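Local coordinates for phosphatidylinositide phosphatase SAC2 (Homo sapiens, PDB 4XUU) that dephosphorylates mainly phosphatidylinositol 4-phosphate, probably in endocytic recycling, and is represented here by its hSac2 domain, which forms a homodimer, at the interface of chains A and B. Numbering follows the deposited sequence. Chains: chain A/B, Phosphatidylinositide phosphatase SAC2.

Contact 1: the interface of chains A and B. Residues chain A 68-70; chain B 9, 13.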
# COMPACT_ATOMS: atom_id res chain seq x y z
N ASP A 68 25.24 -20.76 13.37
CA ASP A 68 25.02 -19.44 12.80
C ASP A 68 25.94 -19.14 11.66
O ASP A 68 26.73 -18.23 11.74
CB ASP A 68 25.24 -18.39 13.86
CG ASP A 68 25.21 -18.96 15.25
OD1 ASP A 68 25.83 -20.01 15.46
OD2 ASP A 68 24.57 -18.35 16.13
N LYS A 69 25.81 -19.89 10.59
CA LYS A 69 26.60 -19.63 9.41
C LYS A 69 25.99 -20.28 8.18
O LYS A 69 25.17 -21.19 8.28
CB LYS A 69 28.04 -20.06 9.65
CG LYS A 69 28.12 -21.29 10.49
CD LYS A 69 27.37 -22.44 9.85
CE LYS A 69 27.05 -23.46 10.87
NZ LYS A 69 28.10 -23.45 11.89
N VAL A 70 26.43 -19.83 7.03
CA VAL A 70 25.88 -20.20 5.75
C VAL A 70 25.88 -21.64 5.29
O VAL A 70 26.73 -22.41 5.57
CB VAL A 70 26.55 -19.42 4.73
CG1 VAL A 70 25.85 -19.63 3.45
CG2 VAL A 70 26.51 -18.00 5.15
N SER B 9 31.44 -16.82 2.96
CA SER B 9 30.49 -17.23 4.00
C SER B 9 31.05 -17.01 5.40
O SER B 9 30.37 -16.46 6.26
CB SER B 9 30.10 -18.70 3.81
OG SER B 9 29.58 -19.25 5.00
N GLN B 13 29.78 -14.51 8.46
CA GLN B 13 29.56 -14.98 9.83
C GLN B 13 30.35 -14.15 10.84
O GLN B 13 29.78 -13.63 11.80
CB GLN B 13 29.93 -16.46 9.95
CG GLN B 13 29.91 -17.01 11.38
CD GLN B 13 30.51 -18.41 11.50
OE1 GLN B 13 30.28 -19.10 12.49
NE2 GLN B 13 31.26 -18.82 10.49
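B:Gln13 packs alongside A:Lys69, their side chains pointing the same way. The amide carbon CD of B:Gln13 comes to 3.5 Å from CB of A:Lys69, and OE1 of the same amide lies 3.7 Å from CG of A:Lys69. B:Gln13 has CG anti to its backbone nitrogen (chi1 173°) and runs extended from there, which carries its flat amide along the lysine's first two methylenes. The lysine meets the partner by its aliphatic base; farther out its chain bends at chi2 and chi4.

A second touch, of similar weight, joins A:Val70 and B:Ser9, where the two CB atoms are 3.7 Å apart. The serine hydroxyl OG, turned anti to its backbone nitrogen (chi1 159°), points at the valine and lies 3.3 Å from its CG2 branch, while CG1 is turned farther away.

On the polar side, the backbone O of A:Asp68 lies 3.4 Å from CG of B:Gln13, a van der Waals contact.

In the fold, B:Ser9 and B:Gln13 stand one turn apart on helix 4-19 of chain B, laid against the loop of chain A that leads into the short strand at residue 70.

Contact 2: the interface of chains A and B. Residues chain A 11-12, 15-16; chain B 15-16, 19, 50.
The two tyrosine rings, A:Tyr15 and B:Tyr15, slide past each other in opposite directions, their planes inclined by about 25° and offset. They are modelled too close together, which leaves the detail of their fit doubtful at this resolution. One face of B:Tyr15 receives the backbone of A:Tyr15, whose CA lies 3.8 Å above the plane, offset toward the rim. Both methyls of B:Leu19, CD1 and CD2, sit above the rim of the A:Tyr15 ring, each 3.6 Å from its CD2, and the two side chains cross at about a right angle; CB of B:Tyr15 approaches from the same side, near CD1 and CE1. The phenol oxygen OH of A:Tyr15 points toward the terminal methyl CE of selenomethionine B:Met16.

The two tyrosines are not posed alike: A:Tyr15 holds CG anti to its backbone nitrogen (chi1 172°), whereas B:Tyr15 has chi1 at -98°, and the pair departs locally from exact two-fold symmetry.

From strand 48-54, B:Leu50 offers its CD2 methyl to two residues of helix 4-19 of chain A. Selenomethionine A:Met16 meets it tip to tip, CE at 3.5 Å, and CD2 of A:Leu12 lies 3.7 Å from that same methyl. A:Leu11 adds its CD2 at 4.0 Å from CE1 of B:Tyr15.

This apolar core packs helix 4-19 of one subunit against its counterpart and against strand 48-54 of the partner, joining the homodimer.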
# COMPACT_ATOMS: atom_id res chain seq x y z
N LEU A 11 36.25 -1.01 11.89
CA LEU A 11 35.64 -2.31 11.61
C LEU A 11 34.45 -2.18 10.67
O LEU A 11 34.26 -3.01 9.78
CB LEU A 11 35.18 -2.98 12.90
CG LEU A 11 36.11 -3.99 13.57
CD1 LEU A 11 35.68 -4.21 15.01
CD2 LEU A 11 36.13 -5.31 12.82
N LEU A 12 33.67 -1.12 10.87
CA LEU A 12 32.45 -0.88 10.11
C LEU A 12 32.73 -0.57 8.65
O LEU A 12 32.13 -1.18 7.76
CB LEU A 12 31.65 0.25 10.75
CG LEU A 12 30.15 0.04 11.01
CD1 LEU A 12 29.53 1.34 11.45
CD2 LEU A 12 29.42 -0.51 9.81
N TYR A 15 34.23 -3.58 6.86
CA TYR A 15 33.17 -4.55 6.61
C TYR A 15 32.37 -4.25 5.34
O TYR A 15 32.19 -5.13 4.49
CB TYR A 15 32.22 -4.60 7.81
CG TYR A 15 30.98 -5.44 7.61
CD1 TYR A 15 31.05 -6.75 7.14
CD2 TYR A 15 29.72 -4.91 7.88
CE1 TYR A 15 29.91 -7.51 6.96
CE2 TYR A 15 28.57 -5.67 7.70
CZ TYR A 15 28.68 -6.96 7.24
OH TYR A 15 27.54 -7.72 7.06
N MSE A 16 31.89 -3.02 5.23
CA MSE A 16 31.08 -2.58 4.09
C MSE A 16 31.87 -2.63 2.79
O MSE A 16 31.30 -2.76 1.70
CB MSE A 16 30.54 -1.17 4.35
CG MSE A 16 29.07 -0.97 3.99
SE MSE A 16 27.79 -2.08 5.00
CE MSE A 16 28.54 -1.93 6.78
N TYR B 15 31.60 -11.23 10.63
CA TYR B 15 31.26 -9.82 10.65
C TYR B 15 29.88 -9.48 11.22
O TYR B 15 29.63 -8.34 11.60
CB TYR B 15 31.43 -9.22 9.26
CG TYR B 15 32.75 -8.52 9.08
CD1 TYR B 15 33.01 -7.32 9.74
CD2 TYR B 15 33.73 -9.04 8.24
CE1 TYR B 15 34.21 -6.66 9.57
CE2 TYR B 15 34.94 -8.39 8.07
CZ TYR B 15 35.17 -7.19 8.74
OH TYR B 15 36.36 -6.53 8.58
N MSE B 16 28.99 -10.47 11.27
CA MSE B 16 27.75 -10.32 12.02
C MSE B 16 28.04 -10.47 13.51
O MSE B 16 27.35 -9.90 14.35
CB MSE B 16 26.70 -11.33 11.56
CG MSE B 16 26.06 -10.99 10.22
SE MSE B 16 25.03 -9.34 10.31
CE MSE B 16 24.81 -9.02 8.38
N LEU B 19 30.20 -6.90 14.48
CA LEU B 19 29.45 -5.64 14.43
C LEU B 19 28.48 -5.45 15.59
O LEU B 19 28.41 -4.37 16.18
CB LEU B 19 28.68 -5.52 13.10
CG LEU B 19 29.24 -4.57 12.04
CD1 LEU B 19 30.50 -5.12 11.38
CD2 LEU B 19 28.16 -4.27 11.01
N LEU B 50 24.77 5.34 7.20
CA LEU B 50 24.35 3.96 7.32
C LEU B 50 23.44 3.79 8.54
O LEU B 50 23.81 4.14 9.65
CB LEU B 50 25.57 3.06 7.43
CG LEU B 50 25.36 1.56 7.39
CD1 LEU B 50 24.86 1.10 6.03
CD2 LEU B 50 26.66 0.88 7.75

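Contact 3: the interface of chains A and B. Residues chain A 141; chain B 121, 126, 131.
The end of A:Ile141 meets the bend of selenomethionine B:Met121, and this pair is the apolar centre of the contact. Methyl CD1 of the isoleucine lies 3.7 Å from the selenium SE and 3.9 Å from the terminal methyl CE of B:Met121, so it rests on the outer part of that chain. The two side chains run at about a right angle to one another. In A:Ile141, CG1 lies between the backbone nitrogen and the carbonyl carbon (chi1 54°), and from there CD1 projects away from its helix toward chain B. B:Met121 is bent at chi2 and chi3, folding its tip back and presenting selenium and methyl together.

Around this core the polar groups stand farther off. The carboxylate oxygen OE2 of B:Glu126 is 4.3 Å from CG2 of A:Ile141, the other branch of the isoleucine. On a different side, the hydroxyl OG1 of B:Thr131 comes to 4.3 Å from CD1 of A:Ile141. Both flank the methyls at the rim of the contact.

Helix 129-145 of chain A thereby leans on the loop of chain B holding B:Met121 and B:Glu126, with the start of that chain's own helix 129-145 at the margin. The contact probably gives the dimer a small additional support through its C-terminal helices.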
# COMPACT_ATOMS: atom_id res chain seq x y z
N ILE A 141 12.65 -0.31 -7.80
CA ILE A 141 13.25 0.96 -8.22
C ILE A 141 14.76 0.86 -8.49
O ILE A 141 15.28 1.57 -9.35
CB ILE A 141 12.96 2.14 -7.24
CG1 ILE A 141 13.37 1.80 -5.81
CG2 ILE A 141 11.50 2.56 -7.32
CD1 ILE A 141 13.69 3.04 -4.98
N MSE B 121 18.19 8.41 -4.02
CA MSE B 121 17.31 8.31 -5.18
C MSE B 121 18.02 8.65 -6.48
O MSE B 121 18.35 9.81 -6.75
CB MSE B 121 16.05 9.17 -5.02
CG MSE B 121 14.92 8.52 -4.22
SE MSE B 121 14.63 6.60 -4.54
CE MSE B 121 14.65 6.55 -6.50
N GLU B 126 11.89 11.40 -8.40
CA GLU B 126 11.38 10.49 -7.39
C GLU B 126 11.42 11.13 -6.00
O GLU B 126 12.48 11.57 -5.54
CB GLU B 126 12.15 9.17 -7.42
CG GLU B 126 11.28 7.93 -7.29
CD GLU B 126 10.63 7.51 -8.61
OE1 GLU B 126 10.70 8.26 -9.60
OE2 GLU B 126 10.05 6.40 -8.65
N THR B 131 10.01 4.90 0.48
CA THR B 131 11.16 4.23 1.08
C THR B 131 11.31 4.55 2.57
O THR B 131 11.54 3.65 3.38
CB THR B 131 12.47 4.60 0.34
OG1 THR B 131 12.33 4.28 -1.04
CG2 THR B 131 13.66 3.85 0.91

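Contacts 1 and 2 lie about 15 Å apart between the centres of their C-alpha atoms and share helix 4-19 of chain B: residues 9 and 13 serve contact 1, residues 15, 16 and 19 contact 2, which also draws on this helix from chain A. Contact 3 stands away from both, about 31 Å from contact 1 and 25 Å from contact 2, and uses helix 129-145 instead. Because the interface is two-fold symmetric, each contact recurs with the chains exchanged, and each subunit's helix 4-19 lies against its partner. Contact 3 is a separate, smaller brace that may limit rocking between subunits.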